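Local coordinates for putative ABC transporter subunit, substrate-binding component (Rhodopseudomonas palustris, PDB 4EVQ), which probably serves as the substrate-binding component of an ABC transporter for benzoate derivatives and binds 4-hydroxybenzoate, at residues T131-G136 with V259-S264; V111-A116 with A290-D295; G136-A141 with Q343-R348. All coordinates share one frame; numbering follows the deposited sequence. Where two conformers were deposited one is given.

The first segment is V111-A116, which starts at the last residue of strand 109-111 and runs into a loop. T131-G136 follows strand 128-130 and leads into helix 135-148, whose first part is G136-A141. Their partners come later. V259-S264 returns to T131-G136 and closes the loop of interaction 1. A290-D295 then closes interaction 2 on V111-A116, so interaction 1 is nested inside it. Q343-R348 closes interaction 3 last, and this contact crosses both others along the chain. Interactions 1 and 3 share G136 and reach neighbouring strands of one sheet. Interaction 2 ties the loop after strand 109-111 of the other sheet to helix 288-306. It touches interaction 1 through S132 with N113 and H261 with Q292.

Interaction 1 of 3, residues T131-G136 with V259-S264; sequences TSFANG and VLHYVS
F133 and H261 bring their rings together in a buried contact. In H261 CG lies between the backbone N and the carbonyl carbon (chi1 52°), which turns one face of the imidazole to F133 CB. F133 takes the same position (chi1 63°). The two side chains cross at about a right angle. Their ring centroids are 5.4 Å apart with the planes inclined by 40°, which is neither a stack nor a T-shaped pair. The closest atoms of the two rings are F133 CD1 and H261 CE1, at 3.6 Å. F133 CB sits over one face of the imidazole and makes a CH-pi contact, 4.3 Å from the centroid of the H261 ring.

The protein has the two-lobed fold of the periplasmic binding proteins. T131-G136 runs from strand 128-130 of one sheet to helix 135-148, which packs on the other, and V259-S264 leaves that second sheet. Both segments are consistent with the hinge connections between the lobes, next to the ligand. F133 belongs to the pocket of p-hydroxybenzoic acid, and its ring also meets that of F240.

H261 NE2 is hydrogen-bonded to Q292 OE1, which probably helps fix the rotation of the imidazole. S132 O is 3.6 Å from H261 NE2 without bonding to it; this carbonyl accepts from Q343 NE2 instead. S132 OG is hydrogen-bonded to N113 O.

Interaction 2 of 3, residues V111-A116 with A290-D295; sequences VPNAGA and AVQGWD. With PHB (p-hydroxybenzoic acid), chain H.
With chi1 at -175° the amide of N113 swings away from its own backbone N. Q292 holds CG anti to its carbonyl carbon and runs extended from there, which brings its NE2 to the N113 amide with the two amide planes 41° apart. In this periplasmic binding protein fold, the loop after strand 109-111 lines the ligand pocket. Q292 reaches to that loop from helix 288-306.

Its NE2 gives the main bond to N113 OD1, at 3.0 Å with an N-H...O angle of 157°. The nitrogen lies in the carbonyl plane of N113, on a lone pair, and the oxygen lies nearly in the amide plane of Q292. The same NE2 also makes a weak, bent bond to P112 O at 2.9 Å. Q292 OE1 is taken by H261, so both ends of this buried amide are satisfied.

N113 belongs to the ligand pocket. Its OD1 is held by Q292 and its ND2 bonds V90 O, which should fix the rotation of the amide. N113 ND2 lies 3.4 Å from C6 of the p-hydroxybenzoic acid. The ligand is also hydrogen-bonded to S92 OG, S215 OG and Y161 OH. Two residues after N113, the backbone G115 N donates a nearly straight bond of 3.0 Å to the ligand atom O2'.

Interaction 3 of 3, residues G136-A141 with Q343-R348; sequences GQIGRA and QNFYLR. With SO4 (sulfate ion), chain D.
The axes of helix segment 136-141 and strand segment 345-348 come within 10.0 Å of each other, with their N-to-C directions 45° apart, and the nearest CA atoms are those of A141 and F345, at 7.3 Å.

F345 is the centre of the contact. The bond from its CA to its CB points toward the helix, and its CG lies anti to its carbonyl carbon (chi1 -69°). The ring then meets three helix residues, Q137, I138 and A141, all obliquely. Q137 and I138 are adjacent and A141 is one turn further on, so the ring lies against one side of the helix. I138 comes closest. Its CG1 is anti to the backbone N (chi1 -167°) and the chain runs on extended to CD1. It crosses the phenyl group at about a right angle, with I138 CG1 3.8 Å from F345 CE1. A141 adds only its methyl group, with A141 CB 4.3 Å from F345 CG. Q137 uses its aliphatic part: Q137 CG is 4.3 Å from F345 CE2, while its NE2 is hydrogen-bonded to V365 O. The contact is therefore apolar packing between the two segments.

R140 takes no part in it. Its extended side chain meets a sulfate, probably from the crystallisation liquor, at the edge of the guanidinium. R140 NE bonds sulfate O1 at 2.9 Å, and R140 NH2 bonds sulfate O4 at 3.0 Å. R121 NH2 is a further partner of the ion.

This is a helix-on-sheet contact of one lobe of the periplasmic binding protein fold. Strand 345-351 runs antiparallel between strands 257-260 and 354-362. V259 of the first strand touches both F345 and A141. On the helix, I138 also touches L260, F240 and M167 of helix 162-177.

Interaction 1 of 3, residues T131-G136 with V259-S264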
loop_
_atom_site.group_PDB
_atom_site.type_symbol
_atom_site.label_atom_id
_atom_site.label_comp_id
_atom_site.label_asym_id
_atom_site.label_seq_id
_atom_site.Cartn_x
_atom_site.Cartn_y
_atom_site.Cartn_z
ATOM N N THR A 131 3.795 -7.020 2.082
ATOM C CA THR A 131 4.388 -6.791 0.787
ATOM C C THR A 131 4.260 -5.329 0.290
ATOM O O THR A 131 4.675 -5.038 -0.834
ATOM C CB THR A 131 3.871 -7.709 -0.284
ATOM O OG1 THR A 131 2.459 -7.500 -0.461
ATOM C CG2 THR A 131 4.149 -9.183 0.023
ATOM N N SER A 132 3.740 -4.472 1.145
ATOM C CA SER A 132 3.459 -3.100 0.751
ATOM C C SER A 132 4.480 -2.106 1.310
ATOM O O SER A 132 5.475 -1.904 0.661
ATOM C CB SER A 132 2.024 -2.793 1.101
ATOM O OG SER A 132 1.787 -2.914 2.484
ATOM N N PHE A 133 4.228 -1.542 2.489
ATOM C CA PHE A 133 4.959 -0.417 3.073
ATOM C C PHE A 133 4.419 -0.223 4.476
ATOM O O PHE A 133 3.361 -0.760 4.817
ATOM C CB PHE A 133 4.783 0.871 2.235
ATOM C CG PHE A 133 3.363 1.292 2.211
ATOM C CD1 PHE A 133 2.483 0.675 1.347
ATOM C CD2 PHE A 133 2.850 2.159 3.161
ATOM C CE1 PHE A 133 1.136 0.912 1.443
ATOM C CE2 PHE A 133 1.481 2.424 3.205
ATOM C CZ PHE A 133 0.651 1.767 2.372
ATOM N N ALA A 134 5.103 0.621 5.254
ATOM C CA ALA A 134 4.599 1.137 6.492
ATOM C C ALA A 134 4.254 2.614 6.361
ATOM O O ALA A 134 5.043 3.399 5.783
ATOM C CB ALA A 134 5.633 0.938 7.592
ATOM N N ASN A 135 3.138 2.998 6.959
ATOM C CA ASN A 135 2.622 4.365 6.856
ATOM C C ASN A 135 3.623 5.410 7.285
ATOM O O ASN A 135 3.824 6.397 6.604
ATOM C CB ASN A 135 1.383 4.482 7.746
ATOM C CG ASN A 135 0.153 3.775 7.190
ATOM O OD1 ASN A 135 -0.009 3.615 5.988
ATOM N ND2 ASN A 135 -0.728 3.387 8.087
ATOM N N GLY A 136 4.248 5.223 8.437
ATOM C CA GLY A 136 5.120 6.283 8.928
ATOM C C GLY A 136 6.350 6.399 8.051
ATOM O O GLY A 136 6.835 7.511 7.790
ATOM N N VAL A 259 5.762 10.587 -3.581
ATOM C CA VAL A 259 6.812 9.621 -3.283
ATOM C C VAL A 259 6.170 8.245 -3.140
ATOM O O VAL A 259 5.154 8.103 -2.449
ATOM C CB VAL A 259 7.585 10.027 -2.031
ATOM C CG1 VAL A 259 8.495 8.913 -1.570
ATOM C CG2 VAL A 259 8.398 11.311 -2.288
ATOM N N LEU A 260 6.738 7.245 -3.802
ATOM C CA LEU A 260 6.185 5.894 -3.726
ATOM C C LEU A 260 7.286 4.900 -4.054
ATOM O O LEU A 260 8.202 5.180 -4.808
ATOM C CB LEU A 260 5.007 5.708 -4.727
ATOM C CG LEU A 260 4.053 4.544 -4.448
ATOM C CD1 LEU A 260 3.296 4.730 -3.145
ATOM C CD2 LEU A 260 3.083 4.425 -5.645
ATOM N N HIS A 261 7.073 3.692 -3.560
ATOM C CA HIS A 261 7.916 2.527 -3.806
ATOM C C HIS A 261 7.726 1.867 -5.166
ATOM O O HIS A 261 8.330 0.850 -5.444
ATOM C CB HIS A 261 7.757 1.546 -2.648
ATOM C CG HIS A 261 6.345 1.218 -2.334
ATOM N ND1 HIS A 261 5.491 2.162 -1.802
ATOM C CD2 HIS A 261 5.648 0.066 -2.421
ATOM C CE1 HIS A 261 4.307 1.610 -1.625
ATOM N NE2 HIS A 261 4.376 0.341 -1.981
ATOM N N TYR A 262 6.888 2.428 -6.016
ATOM C CA TYR A 262 6.707 1.931 -7.385
ATOM C C TYR A 262 6.475 3.096 -8.332
ATOM O O TYR A 262 5.876 4.085 -7.946
ATOM C CB TYR A 262 5.498 0.968 -7.467
ATOM C CG TYR A 262 5.287 0.416 -8.838
ATOM C CD1 TYR A 262 6.181 -0.494 -9.411
ATOM C CD2 TYR A 262 4.154 0.779 -9.577
ATOM C CE1 TYR A 262 5.996 -0.959 -10.680
ATOM C CE2 TYR A 262 3.963 0.289 -10.859
ATOM C CZ TYR A 262 4.877 -0.597 -11.396
ATOM O OH TYR A 262 4.657 -1.065 -12.676
ATOM N N VAL A 263 6.988 2.970 -9.550
ATOM C CA VAL A 263 6.662 3.882 -10.647
ATOM C C VAL A 263 6.525 3.000 -11.873
ATOM O O VAL A 263 7.306 2.080 -12.052
ATOM C CB VAL A 263 7.784 4.885 -10.972
ATOM C CG1 VAL A 263 7.185 6.114 -11.696
ATOM C CG2 VAL A 263 8.566 5.265 -9.847
ATOM N N SER A 264 5.535 3.255 -12.735
ATOM C CA SER A 264 5.264 2.270 -13.775
ATOM C C SER A 264 6.344 2.203 -14.809
ATOM O O SER A 264 6.438 1.180 -15.466
ATOM C CB SER A 264 3.900 2.448 -14.428
ATOM O OG SER A 264 3.844 3.694 -14.964
#

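Interaction 2 of 3, residues V111-A116 with A290-D295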
loop_
_atom_site.group_PDB
_atom_site.type_symbol
_atom_site.label_atom_id
_atom_site.label_comp_id
_atom_site.label_asym_id
_atom_site.label_seq_id
_atom_site.Cartn_x
_atom_site.Cartn_y
_atom_site.Cartn_z
ATOM N N VAL A 111 -0.003 -9.238 4.349
ATOM C CA VAL A 111 -0.705 -7.951 4.220
ATOM C C VAL A 111 -0.261 -7.310 2.928
ATOM O O VAL A 111 0.904 -6.952 2.789
ATOM C CB VAL A 111 -0.387 -7.068 5.409
ATOM C CG1 VAL A 111 -1.059 -5.696 5.269
ATOM C CG2 VAL A 111 -0.796 -7.713 6.697
ATOM N N PRO A 112 -1.184 -7.112 1.981
ATOM C CA PRO A 112 -0.807 -6.674 0.631
ATOM C C PRO A 112 -1.051 -5.164 0.408
ATOM O O PRO A 112 -0.968 -4.705 -0.713
ATOM C CB PRO A 112 -1.742 -7.496 -0.261
ATOM C CG PRO A 112 -2.995 -7.498 0.493
ATOM C CD PRO A 112 -2.571 -7.592 1.952
ATOM N N ASN A 113 -1.453 -4.459 1.447
ATOM C CA ASN A 113 -1.505 -3.001 1.336
ATOM C C ASN A 113 -1.439 -2.269 2.683
ATOM O O ASN A 113 -0.546 -1.449 2.894
ATOM C CB ASN A 113 -2.774 -2.474 0.623
ATOM C CG ASN A 113 -2.696 -0.967 0.447
ATOM O OD1 ASN A 113 -1.889 -0.487 -0.350
ATOM N ND2 ASN A 113 -3.450 -0.222 1.272
ATOM N N ALA A 114 -2.373 -2.540 3.593
ATOM C CA ALA A 114 -2.516 -1.744 4.815
ATOM C C ALA A 114 -1.180 -1.388 5.414
ATOM O O ALA A 114 -0.377 -2.272 5.738
ATOM C CB ALA A 114 -3.370 -2.466 5.854
ATOM N N GLY A 115 -0.948 -0.118 5.613
ATOM C CA GLY A 115 0.319 0.389 6.115
ATOM C C GLY A 115 0.457 0.483 7.591
ATOM O O GLY A 115 1.525 0.924 8.070
ATOM N N ALA A 116 -0.540 0.041 8.342
ATOM C CA ALA A 116 -0.562 0.274 9.786
ATOM C C ALA A 116 0.803 0.007 10.395
ATOM O O ALA A 116 1.338 -1.109 10.288
ATOM C CB ALA A 116 -1.624 -0.620 10.433
ATOM N N ALA A 290 -1.704 -3.351 -7.546
ATOM C CA ALA A 290 -1.487 -4.564 -8.331
ATOM C C ALA A 290 -0.107 -5.158 -8.117
ATOM O O ALA A 290 0.021 -6.388 -8.003
ATOM C CB ALA A 290 -1.712 -4.284 -9.787
ATOM N N VAL A 291 0.930 -4.330 -8.018
ATOM C CA VAL A 291 2.262 -4.816 -7.743
ATOM C C VAL A 291 2.304 -5.513 -6.411
ATOM O O VAL A 291 2.952 -6.574 -6.265
ATOM C CB VAL A 291 3.260 -3.655 -7.743
ATOM C CG1 VAL A 291 4.639 -4.090 -7.279
ATOM C CG2 VAL A 291 3.386 -3.035 -9.127
ATOM N N GLN A 292 1.697 -4.936 -5.388
ATOM C CA GLN A 292 1.698 -5.490 -4.062
ATOM C C GLN A 292 0.989 -6.842 -4.022
ATOM O O GLN A 292 1.423 -7.741 -3.291
ATOM C CB GLN A 292 1.093 -4.504 -3.049
ATOM C CG GLN A 292 1.983 -3.277 -2.854
ATOM C CD GLN A 292 1.333 -2.101 -2.144
ATOM O OE1 GLN A 292 2.000 -1.135 -1.847
ATOM N NE2 GLN A 292 0.040 -2.186 -1.869
ATOM N N GLY A 293 -0.057 -7.016 -4.794
ATOM C CA GLY A 293 -0.740 -8.308 -4.916
ATOM C C GLY A 293 0.097 -9.320 -5.645
ATOM O O GLY A 293 0.189 -10.490 -5.231
ATOM N N TRP A 294 0.688 -8.929 -6.741
ATOM C CA TRP A 294 1.603 -9.796 -7.459
ATOM C C TRP A 294 2.714 -10.300 -6.557
ATOM O O TRP A 294 3.062 -11.509 -6.559
ATOM C CB TRP A 294 2.172 -8.987 -8.616
ATOM C CG TRP A 294 3.242 -9.635 -9.461
ATOM C CD1 TRP A 294 4.588 -9.520 -9.278
ATOM C CD2 TRP A 294 3.066 -10.364 -10.689
ATOM N NE1 TRP A 294 5.249 -10.160 -10.288
ATOM C CE2 TRP A 294 4.352 -10.680 -11.177
ATOM C CE3 TRP A 294 1.955 -10.797 -11.403
ATOM C CZ2 TRP A 294 4.563 -11.426 -12.349
ATOM C CZ3 TRP A 294 2.163 -11.494 -12.596
ATOM C CH2 TRP A 294 3.451 -11.800 -13.057
ATOM N N ASP A 295 3.299 -9.417 -5.777
ATOM C CA ASP A 295 4.385 -9.812 -4.908
ATOM C C ASP A 295 3.939 -10.628 -3.722
ATOM O O ASP A 295 4.740 -11.433 -3.198
ATOM C CB ASP A 295 5.198 -8.597 -4.451
ATOM C CG ASP A 295 6.031 -8.001 -5.586
ATOM O OD1 ASP A 295 6.422 -8.743 -6.523
ATOM O OD2 ASP A 295 6.344 -6.786 -5.532
HETATM C "C1'" PHB H . -4.457 2.088 4.632
HETATM O "O1'" PHB H . -5.547 2.231 5.232
HETATM O "O2'" PHB H . -3.421 1.555 5.194
HETATM C C1 PHB H . -4.275 2.509 3.228
HETATM C C2 PHB H . -5.389 2.600 2.393
HETATM C C3 PHB H . -5.229 3.012 1.080
HETATM C C4 PHB H . -3.994 3.339 0.622
HETATM C C5 PHB H . -2.872 3.233 1.424
HETATM C C6 PHB H . -3.040 2.828 2.714
HETATM O O4 PHB H . -3.819 3.745 -0.649
#

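Interaction 3 of 3, residues G136-A141 with Q343-R348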
loop_
_atom_site.group_PDB
_atom_site.type_symbol
_atom_site.label_atom_id
_atom_site.label_comp_id
_atom_site.label_asym_id
_atom_site.label_seq_id
_atom_site.Cartn_x
_atom_site.Cartn_y
_atom_site.Cartn_z
ATOM N N GLY A 136 4.248 5.223 8.437
ATOM C CA GLY A 136 5.120 6.283 8.928
ATOM C C GLY A 136 6.350 6.399 8.051
ATOM O O GLY A 136 6.835 7.511 7.790
ATOM N N GLN A 137 6.850 5.270 7.566
ATOM C CA GLN A 137 8.032 5.331 6.723
ATOM C C GLN A 137 7.814 6.057 5.392
ATOM O O GLN A 137 8.620 6.886 4.967
ATOM C CB GLN A 137 8.607 3.936 6.492
ATOM C CG GLN A 137 9.985 3.964 5.824
ATOM C CD GLN A 137 10.700 2.633 5.798
ATOM O OE1 GLN A 137 10.099 1.590 5.858
ATOM N NE2 GLN A 137 12.015 2.696 5.631
ATOM N N ILE A 138 6.692 5.799 4.745
ATOM C CA ILE A 138 6.438 6.499 3.500
ATOM C C ILE A 138 6.114 7.976 3.773
ATOM O O ILE A 138 6.539 8.841 3.034
ATOM C CB ILE A 138 5.359 5.818 2.621
ATOM C CG1 ILE A 138 5.409 6.438 1.225
ATOM C CG2 ILE A 138 3.957 5.865 3.235
ATOM C CD1 ILE A 138 4.540 5.712 0.176
ATOM N N GLY A 139 5.426 8.263 4.859
ATOM C CA GLY A 139 5.206 9.670 5.211
ATOM C C GLY A 139 6.518 10.424 5.439
ATOM O O GLY A 139 6.719 11.538 4.971
ATOM N N ARG A 140 7.421 9.798 6.184
ATOM C CA ARG A 140 8.751 10.367 6.420
ATOM C C ARG A 140 9.501 10.622 5.117
ATOM O O ARG A 140 10.090 11.690 4.924
ATOM C CB ARG A 140 9.604 9.452 7.273
ATOM C CG ARG A 140 9.269 9.512 8.730
ATOM C CD ARG A 140 10.287 8.714 9.494
ATOM N NE ARG A 140 10.292 8.971 10.909
ATOM C CZ ARG A 140 10.983 9.957 11.480
ATOM N NH1 ARG A 140 11.664 10.802 10.754
ATOM N NH2 ARG A 140 10.959 10.092 12.771
ATOM N N ALA A 141 9.447 9.668 4.193
ATOM C CA ALA A 141 10.152 9.817 2.937
ATOM C C ALA A 141 9.584 10.984 2.129
ATOM O O ALA A 141 10.325 11.713 1.472
ATOM C CB ALA A 141 10.126 8.504 2.137
ATOM N N GLN A 343 13.014 -1.340 0.614
ATOM C CA GLN A 343 12.854 -0.995 -0.773
ATOM C C GLN A 343 13.101 0.496 -0.998
ATOM O O GLN A 343 12.964 1.290 -0.080
ATOM C CB GLN A 343 11.432 -1.371 -1.214
ATOM C CG GLN A 343 10.378 -0.469 -0.553
ATOM C CD GLN A 343 8.960 -0.995 -0.711
ATOM O OE1 GLN A 343 8.659 -1.661 -1.681
ATOM N NE2 GLN A 343 8.136 -0.710 0.252
ATOM N N ASN A 344 13.407 0.845 -2.224
ATOM C CA ASN A 344 13.560 2.248 -2.599
ATOM C C ASN A 344 12.200 2.950 -2.531
ATOM O O ASN A 344 11.145 2.344 -2.803
ATOM C CB ASN A 344 14.093 2.372 -4.034
ATOM C CG ASN A 344 15.559 2.001 -4.186
ATOM O OD1 ASN A 344 16.334 2.019 -3.258
ATOM N ND2 ASN A 344 15.950 1.797 -5.430
ATOM N N PHE A 345 12.262 4.241 -2.257
ATOM C CA PHE A 345 11.151 5.152 -2.526
ATOM C C PHE A 345 11.589 6.145 -3.577
ATOM O O PHE A 345 12.644 6.753 -3.471
ATOM C CB PHE A 345 10.672 5.861 -1.258
ATOM C CG PHE A 345 9.999 4.952 -0.276
ATOM C CD1 PHE A 345 8.635 4.684 -0.375
ATOM C CD2 PHE A 345 10.719 4.338 0.724
ATOM C CE1 PHE A 345 7.991 3.806 0.499
ATOM C CE2 PHE A 345 10.068 3.475 1.593
ATOM C CZ PHE A 345 8.694 3.239 1.496
ATOM N N TYR A 346 10.778 6.300 -4.603
ATOM C CA TYR A 346 11.066 7.191 -5.718
ATOM C C TYR A 346 10.251 8.479 -5.650
ATOM O O TYR A 346 9.074 8.459 -5.282
ATOM C CB TYR A 346 10.740 6.464 -7.033
ATOM C CG TYR A 346 11.294 5.032 -7.109
ATOM C CD1 TYR A 346 12.616 4.785 -7.451
ATOM C CD2 TYR A 346 10.486 3.929 -6.854
ATOM C CE1 TYR A 346 13.113 3.487 -7.519
ATOM C CE2 TYR A 346 10.980 2.627 -6.913
ATOM C CZ TYR A 346 12.299 2.417 -7.260
ATOM O OH TYR A 346 12.842 1.136 -7.340
ATOM N N LEU A 347 10.888 9.590 -6.015
ATOM C CA LEU A 347 10.207 10.836 -6.248
ATOM C C LEU A 347 9.574 10.751 -7.617
ATOM O O LEU A 347 10.206 10.285 -8.554
ATOM C CB LEU A 347 11.208 12.004 -6.181
ATOM C CG LEU A 347 10.632 13.396 -6.463
ATOM C CD1 LEU A 347 9.670 13.806 -5.345
ATOM C CD2 LEU A 347 11.799 14.403 -6.615
ATOM N N ARG A 348 8.328 11.188 -7.723
ATOM C CA ARG A 348 7.574 11.084 -8.964
ATOM C C ARG A 348 6.826 12.377 -9.239
ATOM O O ARG A 348 6.513 13.116 -8.324
ATOM C CB ARG A 348 6.528 9.968 -8.888
ATOM C CG ARG A 348 7.066 8.700 -8.217
ATOM C CD ARG A 348 6.092 7.570 -8.171
ATOM N NE ARG A 348 4.795 7.958 -7.634
ATOM C CZ ARG A 348 3.672 7.276 -7.832
ATOM N NH1 ARG A 348 3.710 6.120 -8.463
ATOM N NH2 ARG A 348 2.529 7.756 -7.425
HETATM S S SO4 D . 9.063 6.786 13.685
HETATM O O1 SO4 D . 8.520 7.275 12.410
HETATM O O2 SO4 D . 7.967 6.219 14.449
HETATM O O3 SO4 D . 9.970 5.685 13.385
HETATM O O4 SO4 D . 9.824 7.802 14.416
#